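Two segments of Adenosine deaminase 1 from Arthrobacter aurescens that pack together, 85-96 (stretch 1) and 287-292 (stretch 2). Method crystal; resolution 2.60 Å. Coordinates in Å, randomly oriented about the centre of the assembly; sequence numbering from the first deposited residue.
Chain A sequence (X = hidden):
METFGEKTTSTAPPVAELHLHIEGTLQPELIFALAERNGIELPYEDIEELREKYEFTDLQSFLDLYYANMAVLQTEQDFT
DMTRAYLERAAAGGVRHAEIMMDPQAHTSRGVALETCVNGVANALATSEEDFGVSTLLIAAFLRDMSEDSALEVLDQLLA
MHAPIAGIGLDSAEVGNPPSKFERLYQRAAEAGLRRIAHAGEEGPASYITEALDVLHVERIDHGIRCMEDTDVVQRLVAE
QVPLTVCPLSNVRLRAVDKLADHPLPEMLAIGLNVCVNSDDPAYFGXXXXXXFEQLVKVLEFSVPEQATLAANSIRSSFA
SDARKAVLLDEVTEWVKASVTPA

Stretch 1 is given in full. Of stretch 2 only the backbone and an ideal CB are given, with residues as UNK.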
ATOM      1  N   ALA A  85     -12.371   8.192   4.964  1.00 13.12           N
ATOM      2  CA  ALA A  85     -12.163   7.669   6.305  1.00 13.56           C
ATOM      3  C   ALA A  85     -10.692   7.342   6.503  1.00 14.33           C
ATOM      4  O   ALA A  85     -10.165   7.452   7.606  1.00 17.24           O
ATOM      5  CB  ALA A  85     -13.029   6.435   6.543  1.00 12.49           C
ATOM      6  N   TYR A  86     -10.033   6.934   5.423  1.00 15.52           N
ATOM      7  CA  TYR A  86      -8.604   6.672   5.468  1.00 14.86           C
ATOM      8  C   TYR A  86      -7.810   7.974   5.475  1.00 14.42           C
ATOM      9  O   TYR A  86      -6.918   8.153   6.297  1.00 17.67           O
ATOM     10  CB  TYR A  86      -8.146   5.805   4.289  1.00 13.18           C
ATOM     11  CG  TYR A  86      -6.664   5.948   4.035  1.00 14.12           C
ATOM     12  CD1 TYR A  86      -5.736   5.354   4.880  1.00 13.60           C
ATOM     13  CD2 TYR A  86      -6.192   6.714   2.978  1.00 10.62           C
ATOM     14  CE1 TYR A  86      -4.382   5.503   4.669  1.00 12.24           C
ATOM     15  CE2 TYR A  86      -4.845   6.867   2.758  1.00 11.66           C
ATOM     16  CZ  TYR A  86      -3.939   6.260   3.606  1.00 12.45           C
ATOM     17  OH  TYR A  86      -2.587   6.416   3.384  1.00 10.59           O
ATOM     18  N   LEU A  87      -8.126   8.872   4.548  1.00 12.97           N
ATOM     19  CA  LEU A  87      -7.406  10.136   4.446  1.00 16.20           C
ATOM     20  C   LEU A  87      -7.446  10.889   5.774  1.00 16.96           C
ATOM     21  O   LEU A  87      -6.461  11.498   6.187  1.00 14.63           O
ATOM     22  CB  LEU A  87      -7.976  10.998   3.314  1.00 15.23           C
ATOM     23  CG  LEU A  87      -7.756  10.486   1.886  1.00 13.96           C
ATOM     24  CD1 LEU A  87      -8.620  11.242   0.882  1.00 13.92           C
ATOM     25  CD2 LEU A  87      -6.293  10.575   1.506  1.00 11.76           C
ATOM     26  N   GLU A  88      -8.594  10.827   6.441  1.00 17.62           N
ATOM     27  CA  GLU A  88      -8.776  11.470   7.736  1.00 19.15           C
ATOM     28  C   GLU A  88      -7.862  10.844   8.797  1.00 16.50           C
ATOM     29  O   GLU A  88      -7.144  11.551   9.514  1.00 14.50           O
ATOM     30  CB  GLU A  88     -10.246  11.383   8.163  1.00 20.22           C
ATOM     31  CG  GLU A  88     -10.548  11.990   9.526  1.00 28.23           C
ATOM     32  CD  GLU A  88     -11.950  11.664  10.023  1.00 36.36           C
ATOM     33  OE1 GLU A  88     -12.743  11.086   9.248  1.00 35.36           O
ATOM     34  OE2 GLU A  88     -12.260  11.987  11.192  1.00 38.89           O
ATOM     35  N   ARG A  89      -7.881   9.519   8.883  1.00 13.92           N
ATOM     36  CA  ARG A  89      -7.055   8.804   9.856  1.00 17.80           C
ATOM     37  C   ARG A  89      -5.563   8.885   9.514  1.00 15.15           C
ATOM     38  O   ARG A  89      -4.720   9.057  10.395  1.00 14.33           O
ATOM     39  CB  ARG A  89      -7.510   7.348   9.988  1.00 14.14           C
ATOM     40  CG  ARG A  89      -6.646   6.508  10.912  1.00 16.58           C
ATOM     41  CD  ARG A  89      -6.586   7.071  12.333  1.00 19.88           C
ATOM     42  NE  ARG A  89      -5.729   6.251  13.189  1.00 16.47           N
ATOM     43  CZ  ARG A  89      -4.399   6.317  13.198  1.00 19.58           C
ATOM     44  NH1 ARG A  89      -3.770   7.173  12.402  1.00 15.39           N
ATOM     45  NH2 ARG A  89      -3.694   5.530  14.001  1.00 22.84           N
ATOM     46  N   ALA A  90      -5.248   8.781   8.228  1.00 13.36           N
ATOM     47  CA  ALA A  90      -3.871   8.898   7.770  1.00 16.02           C
ATOM     48  C   ALA A  90      -3.276  10.248   8.157  1.00 16.92           C
ATOM     49  O   ALA A  90      -2.158  10.318   8.666  1.00 20.37           O
ATOM     50  CB  ALA A  90      -3.784   8.687   6.263  1.00 14.70           C
ATOM     51  N   ALA A  91      -4.024  11.319   7.915  1.00 15.91           N
ATOM     52  CA  ALA A  91      -3.552  12.662   8.233  1.00 15.87           C
ATOM     53  C   ALA A  91      -3.206  12.786   9.715  1.00 16.48           C
ATOM     54  O   ALA A  91      -2.118  13.242  10.073  1.00 16.02           O
ATOM     55  CB  ALA A  91      -4.592  13.706   7.831  1.00 14.75           C
ATOM     56  N   ALA A  92      -4.135  12.364  10.569  1.00 15.95           N
ATOM     57  CA  ALA A  92      -3.937  12.392  12.014  1.00 13.79           C
ATOM     58  C   ALA A  92      -2.698  11.619  12.445  1.00 14.04           C
ATOM     59  O   ALA A  92      -2.156  11.856  13.519  1.00 15.62           O
ATOM     60  CB  ALA A  92      -5.164  11.841  12.721  1.00 15.60           C
ATOM     61  N   GLY A  93      -2.257  10.685  11.610  1.00 15.55           N
ATOM     62  CA  GLY A  93      -1.112   9.856  11.934  1.00 14.14           C
ATOM     63  C   GLY A  93       0.189  10.341  11.327  1.00 15.36           C
ATOM     64  O   GLY A  93       1.228   9.691  11.466  1.00 18.52           O
ATOM     65  N   GLY A  94       0.140  11.476  10.637  1.00 13.40           N
ATOM     66  CA  GLY A  94       1.351  12.085  10.117  1.00 14.12           C
ATOM     67  C   GLY A  94       1.549  11.962   8.618  1.00 16.13           C
ATOM     68  O   GLY A  94       2.483  12.547   8.074  1.00 16.15           O
ATOM     69  N   VAL A  95       0.680  11.203   7.952  1.00 15.35           N
ATOM     70  CA  VAL A  95       0.770  11.023   6.503  1.00 14.82           C
ATOM     71  C   VAL A  95       0.568  12.353   5.771  1.00 14.46           C
ATOM     72  O   VAL A  95      -0.506  12.954   5.829  1.00 13.71           O
ATOM     73  CB  VAL A  95      -0.246   9.974   5.987  1.00 14.54           C
ATOM     74  CG1 VAL A  95      -0.117   9.792   4.480  1.00 13.49           C
ATOM     75  CG2 VAL A  95      -0.055   8.645   6.694  1.00 12.70           C
ATOM     76  N   ARG A  96       1.612  12.806   5.085  1.00 14.00           N
ATOM     77  CA  ARG A  96       1.590  14.092   4.397  1.00 15.50           C
ATOM     78  C   ARG A  96       1.298  13.898   2.914  1.00 14.80           C
ATOM     79  O   ARG A  96       0.809  14.801   2.232  1.00 14.45           O
ATOM     80  CB  ARG A  96       2.932  14.795   4.584  1.00 14.99           C
ATOM     81  CG  ARG A  96       3.204  15.181   6.018  1.00 15.60           C
ATOM     82  CD  ARG A  96       2.256  16.287   6.433  1.00 18.42           C
ATOM     83  NE  ARG A  96       2.535  17.508   5.689  1.00 25.83           N
ATOM     84  CZ  ARG A  96       1.608  18.367   5.283  1.00 27.09           C
ATOM     85  NH1 ARG A  96       0.329  18.135   5.549  1.00 28.41           N
ATOM     86  NH2 ARG A  96       1.958  19.454   4.605  1.00 22.17           N
ATOM     87  N   UNK A 287      -3.429  -1.503  12.583  1.00 12.37           N
ATOM     88  CA  UNK A 287      -2.619  -0.306  12.691  1.00 13.86           C
ATOM     89  C   UNK A 287      -2.286   0.401  11.392  1.00 14.02           C
ATOM     90  O   UNK A 287      -2.119  -0.220  10.338  1.00 14.63           O
ATOM     91  CB  UNK A 287      -1.309  -0.664  13.396  1.00 13.86           C
ATOM     92  N   UNK A 288      -2.182   1.721  11.483  1.00 13.97           N
ATOM     93  CA  UNK A 288      -1.813   2.551  10.347  1.00 13.88           C
ATOM     94  C   UNK A 288      -0.302   2.793  10.353  1.00 13.53           C
ATOM     95  O   UNK A 288       0.420   2.170  11.130  1.00 13.55           O
ATOM     96  CB  UNK A 288      -2.575   3.878  10.377  1.00 13.88           C
ATOM     97  N   UNK A 289       0.187   3.669   9.484  1.00 13.01           N
ATOM     98  CA  UNK A 289       1.629   3.871   9.396  1.00 13.06           C
ATOM     99  C   UNK A 289       2.217   4.267  10.753  1.00 13.89           C
ATOM    100  O   UNK A 289       3.227   3.707  11.182  1.00 13.16           O
ATOM    101  CB  UNK A 289       1.950   4.941   8.350  1.00 13.06           C
ATOM    102  N   UNK A 290       1.572   5.210  11.437  1.00 13.35           N
ATOM    103  CA  UNK A 290       2.063   5.667  12.734  1.00 12.82           C
ATOM    104  C   UNK A 290       2.079   4.529  13.747  1.00 14.30           C
ATOM    105  O   UNK A 290       2.903   4.516  14.653  1.00 15.27           O
ATOM    106  CB  UNK A 290       1.203   6.821  13.253  1.00 12.82           C
ATOM    107  N   UNK A 291       1.170   3.574  13.585  1.00 14.20           N
ATOM    108  CA  UNK A 291       1.167   2.379  14.419  1.00 14.07           C
ATOM    109  C   UNK A 291       2.348   1.487  14.075  1.00 15.40           C
ATOM    110  O   UNK A 291       2.954   0.885  14.959  1.00 18.70           O
ATOM    111  CB  UNK A 291      -0.145   1.610  14.255  1.00 14.07           C
ATOM    112  N   UNK A 292       2.675   1.401  12.788  1.00 15.52           N
ATOM    113  CA  UNK A 292       3.844   0.640  12.363  1.00 14.04           C
ATOM    114  C   UNK A 292       5.109   1.240  12.962  1.00 16.15           C
ATOM    115  O   UNK A 292       5.982   0.518  13.429  1.00 17.47           O
ATOM    116  CB  UNK A 292       3.941   0.605  10.836  1.00 14.04           C
TER

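Position 287 comes first and faces away from stretch 1, with nothing there within 5.5 Å of its ideal CB. Its backbone says more: phi 164° and psi 147° form an extended conformation that glycine adopts far more readily than any residue with a side chain. The deposited residue is Gly 287.

Position 288 is the N-cap of the helix that follows, where serine, threonine, aspartate or asparagine are common. Its CB, however, points toward stretch 1 and lies 4.0 Å from Arg 89 NH1. Ahead of it run the aliphatic chain and guanidinium of Arg 89, with the ring of Tyr 86 further along. A flat, long side chain would use that surface best; tyrosine, phenylalanine, tryptophan or perhaps histidine would suit. Tyr 288 is found there, chi1 m. Arg 89 CG sits 3.5 Å from the centroid of the Tyr 288 ring, almost on the ring normal, a CH-pi contact, while the guanidinium lies flat on the same ring with centres 4.5 Å apart and planes at 29°. With Tyr 86 the meeting is edge to edge, Tyr 288 CE2 to Tyr 86 CD1 at 4.2 Å. The hydroxyl is hydrogen-bonded elsewhere in the structure.

At 289 the helix has begun and CB points sideways, 4.5 Å from Val 95 CG2. What stretch 1 offers is a methyl group, so a compact aliphatic side chain such as valine, isoleucine or leucine fits. Val 289, chi1 p, brings CG1 to 3.5 Å from Val 95 CG2.

Position 290 faces stretch 1 where the backbones come closest, its CA 5.3 Å from that of Gly 93. The ideal CB is 3.4 Å from Gly 93 O and 5.1 Å from Arg 89 NH1. Close backbone favours a short side chain, and the cation favours an acid, though asparagine or serine could also offer an acceptor. The residue is Asp 290, chi1 p. Its OD2 accepts from Arg 89 NH1 at 2.9 Å, in a salt bridge, and from Arg 89 NH2 at 3.2 Å; a weak bond joins Arg 89 NH2 to Asp 290 OD1 at 3.3 Å. The carboxylate also exploits the bare backbone opposite: an ideal CB on Gly 93 would clash with Asp 290 OD2 at 2.3 Å.

At 291 CB points sideways, 5.3 Å from Arg 89 NH2. The cation again suggests an acid, and the backbone N of 288 lies near enough for an acceptor at this position to reach back to it, so aspartate or glutamate would suit, with serine or threonine as weaker choices. Asp 291 serves both with one oxygen: OD2 forms a salt bridge with Arg 89 NH2 at 3.3 Å and accepts a hydrogen bond from Tyr 288 N at 2.9 Å.

Position 292 is out of reach of stretch 1, which therefore sets little preference. Asn 292 turns to its own helix start, where ND2 donates to Tyr 288 O at 2.9 Å.

Stretch 2, residues 287-292: GYVDDN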
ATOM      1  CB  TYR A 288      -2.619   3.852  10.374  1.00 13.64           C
ATOM      2  CG  TYR A 288      -4.098   3.602  10.153  1.00 16.94           C
ATOM      3  CD1 TYR A 288      -4.897   3.072  11.165  1.00 12.99           C
ATOM      4  CD2 TYR A 288      -4.688   3.866   8.924  1.00 12.99           C
ATOM      5  CE1 TYR A 288      -6.240   2.825  10.959  1.00 11.35           C
ATOM      6  CE2 TYR A 288      -6.032   3.623   8.707  1.00 12.32           C
ATOM      7  CZ  TYR A 288      -6.805   3.102   9.723  1.00 15.03           C
ATOM      8  OH  TYR A 288      -8.142   2.863   9.493  1.00 12.49           O
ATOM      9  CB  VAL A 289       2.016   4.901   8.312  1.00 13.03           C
ATOM     10  CG1 VAL A 289       1.554   6.297   8.706  1.00 11.95           C
ATOM     11  CG2 VAL A 289       3.519   4.880   8.080  1.00 12.29           C
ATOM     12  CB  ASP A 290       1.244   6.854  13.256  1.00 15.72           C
ATOM     13  CG  ASP A 290      -0.208   6.497  13.529  1.00 20.82           C
ATOM     14  OD1 ASP A 290      -0.562   6.323  14.720  1.00 19.87           O
ATOM     15  OD2 ASP A 290      -0.992   6.391  12.558  1.00 19.33           O
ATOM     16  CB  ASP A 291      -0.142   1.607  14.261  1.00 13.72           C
ATOM     17  CG  ASP A 291      -1.316   2.312  14.913  1.00 18.11           C
ATOM     18  OD1 ASP A 291      -1.203   2.703  16.101  1.00 19.01           O
ATOM     19  OD2 ASP A 291      -2.354   2.474  14.235  1.00 17.40           O
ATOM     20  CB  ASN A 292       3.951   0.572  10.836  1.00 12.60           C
ATOM     21  CG  ASN A 292       3.024  -0.475  10.226  1.00 15.92           C
ATOM     22  OD1 ASN A 292       3.453  -1.582   9.896  1.00 16.06           O
ATOM     23  ND2 ASN A 292       1.748  -0.131  10.078  1.00 13.07           N
TER
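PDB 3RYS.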